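Local coordinates for protein prephenate dehydratase (Arthrobacter aurescens, PDB 3MWB) that probably converts prephenate to 3-phenylpyruvate, with loss of water and carbon dioxide, in L-phenylalanine biosynthesis, and binds phenylalanine at its ACT domain, at residues 40-48 against 69-80; 114-122 against 171-180. All blocks are in the same frame, centred on the assembly; numbering follows the deposited sequence.

Contact 1: residues 40-48 against 69-80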
ATOM      1  N   VAL A  40      -3.700  -7.116  37.970  1.00 25.25           N
ATOM      2  CA  VAL A  40      -4.521  -7.397  36.813  1.00 22.35           C
ATOM      3  C   VAL A  40      -4.604  -8.892  36.475  1.00 22.45           C
ATOM      4  O   VAL A  40      -5.701  -9.381  36.174  1.00 20.66           O
ATOM      5  CB  VAL A  40      -4.091  -6.532  35.579  1.00 23.03           C
ATOM      6  CG1 VAL A  40      -4.570  -7.149  34.282  1.00 21.13           C
ATOM      7  CG2 VAL A  40      -4.634  -5.113  35.757  1.00 20.66           C
ATOM      8  N   ASN A  41      -3.479  -9.612  36.512  1.00 24.42           N
ATOM      9  CA  ASN A  41      -3.534 -11.024  36.166  1.00 26.15           C
ATOM     10  C   ASN A  41      -4.448 -11.798  37.111  1.00 24.83           C
ATOM     11  O   ASN A  41      -5.283 -12.565  36.654  1.00 24.03           O
ATOM     12  CB  ASN A  41      -2.165 -11.701  36.084  1.00 30.20           C
ATOM     13  CG  ASN A  41      -2.248 -13.056  35.358  1.00 35.21           C
ATOM     14  OD1 ASN A  41      -2.636 -13.122  34.174  1.00 39.13           O
ATOM     15  ND2 ASN A  41      -1.932 -14.140  36.070  1.00 39.49           N
ATOM     16  N   THR A  42      -4.305 -11.562  38.416  1.00 26.41           N
ATOM     17  CA  THR A  42      -5.148 -12.200  39.428  1.00 27.30           C
ATOM     18  C   THR A  42      -6.621 -11.890  39.198  1.00 24.80           C
ATOM     19  O   THR A  42      -7.473 -12.780  39.343  1.00 24.68           O
ATOM     20  CB  THR A  42      -4.710 -11.804  40.852  1.00 30.73           C
ATOM     21  OG1 THR A  42      -3.384 -12.299  41.076  1.00 34.29           O
ATOM     22  CG2 THR A  42      -5.626 -12.433  41.906  1.00 33.31           C
ATOM     23  N   ALA A  43      -6.925 -10.643  38.825  1.00 22.90           N
ATOM     24  CA  ALA A  43      -8.314 -10.268  38.506  1.00 22.01           C
ATOM     25  C   ALA A  43      -8.854 -11.121  37.363  1.00 20.52           C
ATOM     26  O   ALA A  43      -9.977 -11.659  37.435  1.00 21.03           O
ATOM     27  CB  ALA A  43      -8.430  -8.760  38.157  1.00 21.39           C
ATOM     28  N   LEU A  44      -8.064 -11.231  36.297  1.00 20.56           N
ATOM     29  CA  LEU A  44      -8.492 -11.961  35.098  1.00 19.73           C
ATOM     30  C   LEU A  44      -8.516 -13.471  35.316  1.00 20.78           C
ATOM     31  O   LEU A  44      -9.381 -14.178  34.782  1.00 20.30           O
ATOM     32  CB  LEU A  44      -7.606 -11.594  33.902  1.00 20.56           C
ATOM     33  CG  LEU A  44      -7.704 -10.126  33.423  1.00 21.36           C
ATOM     34  CD1 LEU A  44      -6.674  -9.830  32.332  1.00 23.71           C
ATOM     35  CD2 LEU A  44      -9.085  -9.768  32.897  1.00 22.14           C
ATOM     36  N   GLU A  45      -7.554 -13.950  36.093  1.00 22.28           N
ATOM     37  CA  GLU A  45      -7.443 -15.349  36.446  1.00 25.01           C
ATOM     38  C   GLU A  45      -8.765 -15.840  37.021  1.00 23.94           C
ATOM     39  O   GLU A  45      -9.262 -16.897  36.630  1.00 24.36           O
ATOM     40  CB  GLU A  45      -6.399 -15.460  37.529  1.00 28.27           C
ATOM     41  CG  GLU A  45      -5.548 -16.643  37.497  1.00 35.07           C
ATOM     42  CD  GLU A  45      -4.377 -16.453  38.432  1.00 43.75           C
ATOM     43  OE1 GLU A  45      -4.385 -17.068  39.523  1.00 46.54           O
ATOM     44  OE2 GLU A  45      -3.470 -15.653  38.087  1.00 45.16           O
ATOM     45  N   ARG A  46      -9.341 -15.062  37.935  1.00 23.21           N
ATOM     46  CA  ARG A  46     -10.589 -15.466  38.581  1.00 23.83           C
ATOM     47  C   ARG A  46     -11.710 -15.624  37.549  1.00 21.89           C
ATOM     48  O   ARG A  46     -12.496 -16.576  37.617  1.00 23.02           O
ATOM     49  CB  ARG A  46     -10.983 -14.498  39.717  1.00 24.61           C
ATOM     50  N   VAL A  47     -11.759 -14.720  36.575  1.00 19.46           N
ATOM     51  CA  VAL A  47     -12.743 -14.794  35.495  1.00 18.71           C
ATOM     52  C   VAL A  47     -12.502 -16.051  34.646  1.00 19.40           C
ATOM     53  O   VAL A  47     -13.414 -16.847  34.404  1.00 19.57           O
ATOM     54  CB  VAL A  47     -12.703 -13.506  34.589  1.00 17.49           C
ATOM     55  CG1 VAL A  47     -13.583 -13.670  33.376  1.00 17.10           C
ATOM     56  CG2 VAL A  47     -13.118 -12.262  35.401  1.00 17.83           C
ATOM     57  N   ARG A  48     -11.258 -16.224  34.211  1.00 18.88           N
ATOM     58  CA  ARG A  48     -10.867 -17.404  33.431  1.00 20.86           C
ATOM     59  C   ARG A  48     -11.202 -18.744  34.119  1.00 22.59           C
ATOM     60  O   ARG A  48     -11.608 -19.696  33.450  1.00 25.46           O
ATOM     61  CB  ARG A  48      -9.388 -17.324  33.077  1.00 21.35           C
ATOM     62  CG  ARG A  48      -9.105 -16.257  32.043  1.00 21.82           C
ATOM     63  CD  ARG A  48      -7.654 -15.795  32.036  1.00 24.76           C
ATOM     64  NE  ARG A  48      -7.283 -15.366  30.689  1.00 27.21           N
ATOM     65  CZ  ARG A  48      -6.315 -14.494  30.408  1.00 29.64           C
ATOM     66  NH1 ARG A  48      -5.624 -13.932  31.383  1.00 28.02           N
ATOM     67  NH2 ARG A  48      -6.053 -14.181  29.144  1.00 30.20           N
ATOM     68  N   ALA A  69       0.187  -4.236  32.335  1.00 26.96           N
ATOM     69  CA  ALA A  69      -0.280  -5.544  32.789  1.00 26.32           C
ATOM     70  C   ALA A  69      -1.520  -5.982  31.998  1.00 25.03           C
ATOM     71  O   ALA A  69      -1.622  -7.133  31.583  1.00 25.18           O
ATOM     72  CB  ALA A  69      -0.571  -5.542  34.283  1.00 25.84           C
ATOM     73  N   THR A  70      -2.458  -5.064  31.806  1.00 24.11           N
ATOM     74  CA  THR A  70      -3.706  -5.370  31.121  1.00 23.81           C
ATOM     75  C   THR A  70      -3.467  -5.781  29.669  1.00 24.25           C
ATOM     76  O   THR A  70      -3.999  -6.780  29.211  1.00 24.05           O
ATOM     77  CB  THR A  70      -4.660  -4.172  31.155  1.00 23.48           C
ATOM     78  OG1 THR A  70      -5.121  -3.977  32.497  1.00 22.90           O
ATOM     79  CG2 THR A  70      -5.842  -4.410  30.226  1.00 23.61           C
ATOM     80  N   LEU A  71      -2.640  -5.010  28.975  1.00 25.48           N
ATOM     81  CA  LEU A  71      -2.349  -5.225  27.566  1.00 26.69           C
ATOM     82  C   LEU A  71      -1.665  -6.564  27.352  1.00 26.15           C
ATOM     83  O   LEU A  71      -1.942  -7.248  26.377  1.00 27.13           O
ATOM     84  CB  LEU A  71      -1.474  -4.088  27.024  1.00 28.43           C
ATOM     85  CG  LEU A  71      -2.086  -2.688  27.072  1.00 29.76           C
ATOM     86  CD1 LEU A  71      -1.052  -1.667  26.593  1.00 35.14           C
ATOM     87  CD2 LEU A  71      -3.343  -2.633  26.213  1.00 28.67           C
ATOM     88  N   ASP A  72      -0.797  -6.957  28.276  1.00 25.84           N
ATOM     89  CA  ASP A  72      -0.111  -8.242  28.134  1.00 25.61           C
ATOM     90  C   ASP A  72      -1.049  -9.388  28.507  1.00 24.64           C
ATOM     91  O   ASP A  72      -1.068 -10.435  27.839  1.00 25.07           O
ATOM     92  CB  ASP A  72       1.179  -8.250  28.963  1.00 26.41           C
ATOM     93  CG  ASP A  72       2.264  -7.373  28.348  1.00 28.97           C
ATOM     94  OD1 ASP A  72       2.097  -6.960  27.176  1.00 31.86           O
ATOM     95  OD2 ASP A  72       3.288  -7.113  29.019  1.00 30.72           O
ATOM     96  N   ALA A  73      -1.847  -9.184  29.549  1.00 23.03           N
ATOM     97  CA  ALA A  73      -2.690 -10.277  30.080  1.00 23.96           C
ATOM     98  C   ALA A  73      -3.762 -10.750  29.085  1.00 24.51           C
ATOM     99  O   ALA A  73      -4.017 -11.962  28.952  1.00 25.77           O
ATOM    100  CB  ALA A  73      -3.322  -9.865  31.395  1.00 22.97           C
ATOM    101  N   ILE A  74      -4.368  -9.798  28.372  1.00 24.91           N
ATOM    102  CA  ILE A  74      -5.465 -10.108  27.446  1.00 25.77           C
ATOM    103  C   ILE A  74      -4.967 -10.618  26.097  1.00 26.29           C
ATOM    104  O   ILE A  74      -5.766 -10.974  25.230  1.00 26.74           O
ATOM    105  CB  ILE A  74      -6.424  -8.896  27.240  1.00 25.75           C
ATOM    106  CG1 ILE A  74      -5.711  -7.736  26.522  1.00 25.12           C
ATOM    107  CG2 ILE A  74      -6.974  -8.433  28.592  1.00 26.05           C
ATOM    108  CD1 ILE A  74      -6.649  -6.590  26.123  1.00 26.67           C
ATOM    109  N   ALA A  75      -3.646 -10.654  25.937  1.00 26.89           N
ATOM    110  CA  ALA A  75      -3.009 -11.052  24.676  1.00 27.73           C
ATOM    111  C   ALA A  75      -2.580 -12.502  24.675  1.00 28.19           C
ATOM    112  O   ALA A  75      -2.090 -13.005  23.667  1.00 28.79           O
ATOM    113  CB  ALA A  75      -1.825 -10.190  24.410  1.00 28.53           C
ATOM    114  N   THR A  76      -2.730 -13.183  25.805  1.00 30.93           N
ATOM    115  CA  THR A  76      -2.278 -14.578  25.896  1.00 32.69           C
ATOM    116  C   THR A  76      -3.189 -15.334  26.815  1.00 30.97           C
ATOM    117  O   THR A  76      -3.843 -14.731  27.659  1.00 29.49           O
ATOM    118  CB  THR A  76      -0.838 -14.720  26.473  1.00 35.62           C
ATOM    119  OG1 THR A  76      -0.687 -13.876  27.624  1.00 36.61           O
ATOM    120  CG2 THR A  76       0.218 -14.381  25.446  1.00 39.12           C
ATOM    121  N   GLY A  77      -3.231 -16.650  26.634  1.00 32.22           N
ATOM    122  CA  GLY A  77      -3.908 -17.545  27.563  1.00 32.26           C
ATOM    123  C   GLY A  77      -5.358 -17.745  27.176  1.00 31.07           C
ATOM    124  O   GLY A  77      -5.729 -17.575  26.011  1.00 30.99           O
ATOM    125  N   GLN A  78      -6.175 -18.104  28.156  1.00 30.34           N
ATOM    126  CA  GLN A  78      -7.575 -18.393  27.913  1.00 30.35           C
ATOM    127  C   GLN A  78      -8.279 -17.223  27.226  1.00 28.07           C
ATOM    128  O   GLN A  78      -8.002 -16.061  27.522  1.00 26.84           O
ATOM    129  CB  GLN A  78      -8.271 -18.780  29.229  1.00 31.38           C
ATOM    130  CG  GLN A  78      -7.627 -19.977  29.974  1.00 33.63           C
ATOM    131  CD  GLN A  78      -7.925 -21.322  29.329  1.00 38.10           C
ATOM    132  OE1 GLN A  78      -7.041 -21.951  28.729  1.00 40.88           O
ATOM    133  NE2 GLN A  78      -9.167 -21.788  29.467  1.00 36.59           N
ATOM    134  N   GLU A  79      -9.165 -17.532  26.289  1.00 28.41           N
ATOM    135  CA  GLU A  79      -9.938 -16.505  25.588  1.00 27.14           C
ATOM    136  C   GLU A  79     -10.749 -15.626  26.557  1.00 25.82           C
ATOM    137  O   GLU A  79     -11.311 -16.106  27.554  1.00 26.16           O
ATOM    138  CB  GLU A  79     -10.866 -17.164  24.561  1.00 28.75           C
ATOM    139  N   LEU A  80     -10.784 -14.334  26.259  1.00 24.28           N
ATOM    140  CA  LEU A  80     -11.571 -13.362  27.014  1.00 23.27           C
ATOM    141  C   LEU A  80     -12.266 -12.406  26.055  1.00 22.76           C
ATOM    142  O   LEU A  80     -11.846 -12.269  24.896  1.00 22.73           O
ATOM    143  CB  LEU A  80     -10.651 -12.557  27.917  1.00 22.61           C
ATOM    144  CG  LEU A  80     -10.001 -13.211  29.125  1.00 25.35           C
ATOM    145  CD1 LEU A  80      -8.995 -12.228  29.697  1.00 26.25           C
ATOM    146  CD2 LEU A  80     -11.020 -13.601  30.176  1.00 26.83           C
TER
HETATM  147  O   HOH W   1     -11.114 -19.720  30.663  1.00 28.21           O
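Arg-48, at the end of helix 40-48, reaches across to Ala-73 and Gln-78. Segments 40-48 and 69-73, in the catalytic domain with its periplasmic-binding-protein-like fold, cross at -40° with axes 9.7 Å apart. An arginine suits this place, its several N-H groups serving two carbonyl oxygens at once. Its chain, extended from CG to NE (chi3 150°), carries the guanidinium to the C-terminal end of helix 67-73 and the loop beyond. NH2 donates to Ala-73 O at 3.0 Å and Gln-78 O at 3.2 Å, both in the guanidinium plane, and NE adds a weak bond to Gln-78 O. Leu-80 supplies the apolar side: CD1 lies over one guanidinium face, toward its rim, 3.4 Å above the plane, while CD2 rests on Arg-48 CG and Val-47 CG1. At the N-terminal end of helix 40-48, Val-40 crosses Thr-70 at about a right angle, both methyls near OG1, a hydroxyl bonded to Pro-58 O. Small Ala-73 lets the helices approach, and Leu-44 CD1 presses on its CB at a tight 3.5 Å. Leu-44, Val-47 and Thr-70 also touch strand 54-60. At the outer margin one water receives a bond from Gln-78 NE2 and donates to Arg-48 O at 2.8 Å.

Contact 2: residues 114-122 against 171-180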
ATOM      1  N   ALA A 114      -0.513   9.830  40.289  1.00 32.38           N
ATOM      2  CA  ALA A 114      -1.309  10.895  40.898  1.00 33.06           C
ATOM      3  C   ALA A 114      -0.435  12.121  41.201  1.00 32.93           C
ATOM      4  O   ALA A 114      -0.783  13.259  40.846  1.00 32.95           O
ATOM      5  CB  ALA A 114      -1.997  10.395  42.156  1.00 33.41           C
ATOM      6  N   TRP A 115       0.705  11.878  41.838  1.00 33.90           N
ATOM      7  CA  TRP A 115       1.632  12.947  42.183  1.00 35.51           C
ATOM      8  C   TRP A 115       1.949  13.822  40.982  1.00 35.51           C
ATOM      9  O   TRP A 115       1.808  15.043  41.054  1.00 36.17           O
ATOM     10  CB  TRP A 115       2.931  12.393  42.781  1.00 37.64           C
ATOM     11  CG  TRP A 115       3.891  13.482  43.169  1.00 40.23           C
ATOM     12  CD1 TRP A 115       5.041  13.830  42.523  1.00 43.15           C
ATOM     13  CD2 TRP A 115       3.756  14.394  44.269  1.00 42.86           C
ATOM     14  NE1 TRP A 115       5.642  14.889  43.161  1.00 46.63           N
ATOM     15  CE2 TRP A 115       4.874  15.259  44.234  1.00 46.23           C
ATOM     16  CE3 TRP A 115       2.804  14.560  45.286  1.00 42.11           C
ATOM     17  CZ2 TRP A 115       5.067  16.276  45.179  1.00 48.18           C
ATOM     18  CZ3 TRP A 115       2.994  15.560  46.217  1.00 44.09           C
ATOM     19  CH2 TRP A 115       4.124  16.403  46.164  1.00 47.42           C
ATOM     20  N   ALA A 116       2.341  13.187  39.878  1.00 35.88           N
ATOM     21  CA  ALA A 116       2.787  13.879  38.666  1.00 37.38           C
ATOM     22  C   ALA A 116       1.710  14.779  38.050  1.00 37.09           C
ATOM     23  O   ALA A 116       2.017  15.690  37.285  1.00 39.05           O
ATOM     24  CB  ALA A 116       3.275  12.854  37.631  1.00 38.39           C
ATOM     25  N   GLN A 117       0.449  14.506  38.380  1.00 35.34           N
ATOM     26  CA  GLN A 117      -0.672  15.283  37.851  1.00 35.97           C
ATOM     27  C   GLN A 117      -1.202  16.333  38.811  1.00 34.27           C
ATOM     28  O   GLN A 117      -2.160  17.007  38.476  1.00 35.22           O
ATOM     29  CB  GLN A 117      -1.851  14.375  37.547  1.00 36.80           C
ATOM     30  CG  GLN A 117      -1.661  13.409  36.431  1.00 39.20           C
ATOM     31  CD  GLN A 117      -2.932  12.656  36.202  1.00 40.78           C
ATOM     32  OE1 GLN A 117      -3.945  13.237  35.804  1.00 43.32           O
ATOM     33  NE2 GLN A 117      -2.906  11.362  36.479  1.00 40.69           N
ATOM     34  N   CYS A 118      -0.637  16.420  40.011  1.00 32.43           N
ATOM     35  CA  CYS A 118      -1.091  17.388  41.007  1.00 31.41           C
ATOM     36  C   CYS A 118      -0.035  18.436  41.325  1.00 32.15           C
ATOM     37  O   CYS A 118      -0.164  19.177  42.298  1.00 31.66           O
ATOM     38  CB  CYS A 118      -1.535  16.677  42.289  1.00 31.15           C
ATOM     39  SG  CYS A 118      -3.037  15.717  42.056  1.00 30.23           S
ATOM     40  N   ARG A 119       0.985  18.506  40.477  1.00 33.99           N
ATOM     41  CA  ARG A 119       2.098  19.434  40.645  1.00 36.60           C
ATOM     42  C   ARG A 119       1.714  20.889  40.847  1.00 36.71           C
ATOM     43  O   ARG A 119       2.275  21.550  41.721  1.00 37.98           O
ATOM     44  CB  ARG A 119       3.085  19.308  39.473  1.00 39.76           C
ATOM     45  CG  ARG A 119       3.793  17.946  39.421  1.00 41.65           C
ATOM     46  CD  ARG A 119       4.348  17.564  40.805  1.00 44.12           C
ATOM     47  NE  ARG A 119       5.211  18.620  41.317  1.00 49.19           N
ATOM     48  CZ  ARG A 119       6.477  18.809  40.945  1.00 55.42           C
ATOM     49  NH1 ARG A 119       7.057  17.982  40.075  1.00 57.21           N
ATOM     50  NH2 ARG A 119       7.173  19.820  41.458  1.00 58.04           N
ATOM     51  N   LEU A 120       0.773  21.387  40.048  1.00 36.64           N
ATOM     52  CA  LEU A 120       0.463  22.823  40.026  1.00 37.25           C
ATOM     53  C   LEU A 120      -0.038  23.303  41.382  1.00 35.14           C
ATOM     54  O   LEU A 120       0.513  24.241  41.965  1.00 35.46           O
ATOM     55  CB  LEU A 120      -0.563  23.161  38.941  1.00 38.34           C
ATOM     56  CG  LEU A 120      -0.100  23.100  37.488  1.00 42.60           C
ATOM     57  CD1 LEU A 120      -1.306  23.141  36.540  1.00 44.71           C
ATOM     58  CD2 LEU A 120       0.900  24.212  37.176  1.00 46.90           C
ATOM     59  N   TRP A 121      -1.079  22.638  41.868  1.00 33.22           N
ATOM     60  CA  TRP A 121      -1.661  22.923  43.166  1.00 32.12           C
ATOM     61  C   TRP A 121      -0.655  22.711  44.302  1.00 32.17           C
ATOM     62  O   TRP A 121      -0.490  23.580  45.155  1.00 32.79           O
ATOM     63  CB  TRP A 121      -2.892  22.043  43.370  1.00 32.05           C
ATOM     64  CG  TRP A 121      -3.733  22.481  44.502  1.00 33.66           C
ATOM     65  CD1 TRP A 121      -4.827  23.294  44.444  1.00 34.13           C
ATOM     66  CD2 TRP A 121      -3.549  22.149  45.879  1.00 34.45           C
ATOM     67  NE1 TRP A 121      -5.344  23.476  45.701  1.00 35.03           N
ATOM     68  CE2 TRP A 121      -4.575  22.788  46.601  1.00 35.60           C
ATOM     69  CE3 TRP A 121      -2.617  21.368  46.574  1.00 36.22           C
ATOM     70  CZ2 TRP A 121      -4.698  22.672  47.984  1.00 37.81           C
ATOM     71  CZ3 TRP A 121      -2.741  21.257  47.949  1.00 38.50           C
ATOM     72  CH2 TRP A 121      -3.771  21.907  48.637  1.00 38.30           C
ATOM     73  N   VAL A 122       0.017  21.563  44.319  1.00 32.35           N
ATOM     74  CA  VAL A 122       0.987  21.289  45.382  1.00 34.01           C
ATOM     75  C   VAL A 122       2.129  22.321  45.433  1.00 36.15           C
ATOM     76  O   VAL A 122       2.398  22.864  46.498  1.00 37.35           O
ATOM     77  CB  VAL A 122       1.525  19.822  45.340  1.00 35.39           C
ATOM     78  CG1 VAL A 122       2.742  19.660  46.243  1.00 37.95           C
ATOM     79  CG2 VAL A 122       0.427  18.840  45.751  1.00 33.92           C
ATOM     80  N   ALA A 171      -8.359  19.466  50.641  1.00 34.43           N
ATOM     81  CA  ALA A 171      -8.475  20.199  49.382  1.00 34.32           C
ATOM     82  C   ALA A 171      -9.193  19.360  48.327  1.00 33.62           C
ATOM     83  O   ALA A 171      -8.920  18.157  48.198  1.00 32.47           O
ATOM     84  CB  ALA A 171      -7.104  20.597  48.883  1.00 32.78           C
ATOM     85  N   GLU A 172     -10.094  20.009  47.580  1.00 34.50           N
ATOM     86  CA  GLU A 172     -10.898  19.368  46.525  1.00 34.72           C
ATOM     87  C   GLU A 172     -10.389  19.682  45.117  1.00 33.82           C
ATOM     88  O   GLU A 172      -9.964  20.815  44.846  1.00 33.51           O
ATOM     89  CB  GLU A 172     -12.352  19.831  46.622  1.00 36.91           C
ATOM     90  CG  GLU A 172     -13.207  19.038  47.581  1.00 40.28           C
ATOM     91  CD  GLU A 172     -14.650  19.556  47.659  1.00 44.92           C
ATOM     92  OE1 GLU A 172     -14.896  20.795  47.646  1.00 46.44           O
ATOM     93  OE2 GLU A 172     -15.550  18.705  47.725  1.00 48.63           O
ATOM     94  N   ASP A 173     -10.427  18.677  44.236  1.00 30.80           N
ATOM     95  CA  ASP A 173     -10.189  18.868  42.791  1.00 31.26           C
ATOM     96  C   ASP A 173      -8.834  19.543  42.518  1.00 31.39           C
ATOM     97  O   ASP A 173      -8.767  20.647  42.009  1.00 31.98           O
ATOM     98  CB  ASP A 173     -11.360  19.655  42.160  1.00 32.49           C
ATOM     99  CG  ASP A 173     -11.464  19.484  40.626  1.00 35.24           C
ATOM    100  OD1 ASP A 173     -11.006  18.462  40.079  1.00 35.70           O
ATOM    101  OD2 ASP A 173     -12.041  20.384  39.960  1.00 40.02           O
ATOM    102  N   ILE A 174      -7.749  18.849  42.837  1.00 30.78           N
ATOM    103  CA  ILE A 174      -6.427  19.471  42.803  1.00 31.67           C
ATOM    104  C   ILE A 174      -5.546  19.051  41.616  1.00 32.24           C
ATOM    105  O   ILE A 174      -4.349  19.367  41.582  1.00 33.73           O
ATOM    106  CB  ILE A 174      -5.683  19.245  44.140  1.00 31.74           C
ATOM    107  CG1 ILE A 174      -5.575  17.743  44.468  1.00 30.89           C
ATOM    108  CG2 ILE A 174      -6.404  19.970  45.249  1.00 31.12           C
ATOM    109  CD1 ILE A 174      -4.551  17.421  45.576  1.00 34.82           C
ATOM    110  N   GLY A 175      -6.135  18.351  40.647  1.00 30.97           N
ATOM    111  CA  GLY A 175      -5.406  17.888  39.463  1.00 30.95           C
ATOM    112  C   GLY A 175      -5.101  18.968  38.428  1.00 32.43           C
ATOM    113  O   GLY A 175      -5.829  19.961  38.314  1.00 32.79           O
ATOM    114  N   ASP A 176      -4.024  18.741  37.677  1.00 33.66           N
ATOM    115  CA  ASP A 176      -3.491  19.636  36.642  1.00 36.60           C
ATOM    116  C   ASP A 176      -4.332  19.646  35.348  1.00 37.21           C
ATOM    117  O   ASP A 176      -4.313  20.626  34.587  1.00 38.62           O
ATOM    118  CB  ASP A 176      -2.048  19.196  36.251  1.00 37.29           C
ATOM    119  CG  ASP A 176      -1.008  19.375  37.389  1.00 39.15           C
ATOM    120  OD1 ASP A 176      -1.234  20.134  38.361  1.00 39.81           O
ATOM    121  OD2 ASP A 176       0.073  18.745  37.299  1.00 39.33           O
ATOM    122  N   ASN A 177      -5.018  18.541  35.075  1.00 36.15           N
ATOM    123  CA  ASN A 177      -5.674  18.348  33.769  1.00 36.95           C
ATOM    124  C   ASN A 177      -7.191  18.195  33.896  1.00 36.18           C
ATOM    125  O   ASN A 177      -7.670  17.185  34.423  1.00 34.19           O
ATOM    126  CB  ASN A 177      -5.031  17.167  32.998  1.00 36.36           C
ATOM    127  CG  ASN A 177      -5.785  16.788  31.687  1.00 37.77           C
ATOM    128  OD1 ASN A 177      -6.544  17.584  31.109  1.00 38.90           O
ATOM    129  ND2 ASN A 177      -5.555  15.557  31.219  1.00 35.73           N
ATOM    130  N   PRO A 178      -7.945  19.185  33.366  1.00 37.76           N
ATOM    131  CA  PRO A 178      -9.409  19.191  33.430  1.00 37.70           C
ATOM    132  C   PRO A 178     -10.038  18.006  32.709  1.00 37.08           C
ATOM    133  O   PRO A 178     -11.078  17.505  33.152  1.00 36.79           O
ATOM    134  CB  PRO A 178      -9.794  20.505  32.726  1.00 39.77           C
ATOM    135  CG  PRO A 178      -8.628  20.826  31.838  1.00 40.70           C
ATOM    136  CD  PRO A 178      -7.429  20.349  32.613  1.00 39.87           C
ATOM    137  N   ASP A 179      -9.402  17.566  31.626  1.00 37.31           N
ATOM    138  CA  ASP A 179      -9.928  16.510  30.765  1.00 36.88           C
ATOM    139  C   ASP A 179      -9.410  15.119  31.133  1.00 34.56           C
ATOM    140  O   ASP A 179      -9.632  14.161  30.395  1.00 34.01           O
ATOM    141  CB  ASP A 179      -9.566  16.798  29.308  1.00 38.61           C
ATOM    142  CG  ASP A 179     -10.176  18.090  28.789  1.00 42.79           C
ATOM    143  OD1 ASP A 179     -10.860  18.821  29.551  1.00 46.04           O
ATOM    144  OD2 ASP A 179      -9.957  18.384  27.601  1.00 45.90           O
ATOM    145  N   ALA A 180      -8.714  15.002  32.258  1.00 33.28           N
ATOM    146  CA  ALA A 180      -8.128  13.717  32.652  1.00 31.87           C
ATOM    147  C   ALA A 180      -9.202  12.639  32.836  1.00 30.91           C
ATOM    148  O   ALA A 180     -10.169  12.829  33.591  1.00 29.44           O
ATOM    149  CB  ALA A 180      -7.339  13.869  33.937  1.00 31.68           C
TER
HETATM  150  O   HOH W   2      -5.422  16.138  36.693  1.00 36.08           O
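Trp-121 lays one face of its indole against Ile-174, whose CG2 stands 3.5 Å from the centroid of the five-membered ring and only 4° off the normal, a well-centred CH-pi contact. Ala-171 CB, small enough to let the chain come close, meets the six-membered ring obliquely, 3.3 Å from Trp-121 CZ2. The indole also meets the ring of His-125, the planes at about 55°. It reaches Ile-174 and Ala-171 because its CG is anti to the backbone N (chi1 -166°). The branched Ile-174 serves two neighbours: CG2 goes to the indole, while CG1 turns to Cys-118 SG. The ring of Trp-115 carries Arg-119 CD over one face.

The polar half of the contact is built on Asp-176, whose carboxylate meets the start of helix 119-125. OD1 accepts from Leu-120 N at 2.9 Å on its syn side, and OD2 takes a weak bond from Arg-119 N. An aspartate is apt here: its compact carboxylate offers two oxygens to neighbouring N-H groups at the helix start, and the helix dipole would probably stabilise its negative charge. Leu-120 crosses the aspartate side chain at a slant, with CB, CG and CD1 all near OD1. Further along, Asn-177 folds into an Asx turn, OD1 accepting from Asp-179 N.

This loop, between strands 168-171 and 181-188, thus fastens the N-terminal end of helix 119-125. Ala-171 and Ile-174 bond through their backbones to Leu-94 and Phe-92, and Trp-121 also rests on Leu-94 of strand 93-96, while Trp-115 stacks on Tyr-131 and touches strands 107-110 and 153-156.

Contacts 1 and 2 lie in the two lobes of the catalytic domain, each built round a mixed five-stranded sheet. Their centres are 31 Å apart, their nearest atoms about 16 Å, on opposite sides of the chain's centre. The second subunit relates them: Glu-45 forms a salt bridge with its Arg-119, which also pairs with Asp-123 of its own chain, while Trp-115, Ala-116 and Arg-119 pack on Asn-39, Asn-41 and Thr-42 of that subunit. Near contact 1, Asp-72 pairs with Arg-236 of the ACT domain, and Leu-71 touches Arg-232 of the phenylalanine pocket. In contact 2, the side chain of Ala-171 is about 11 Å from that of Ala-161, of a magnesium site not occupied in this chain.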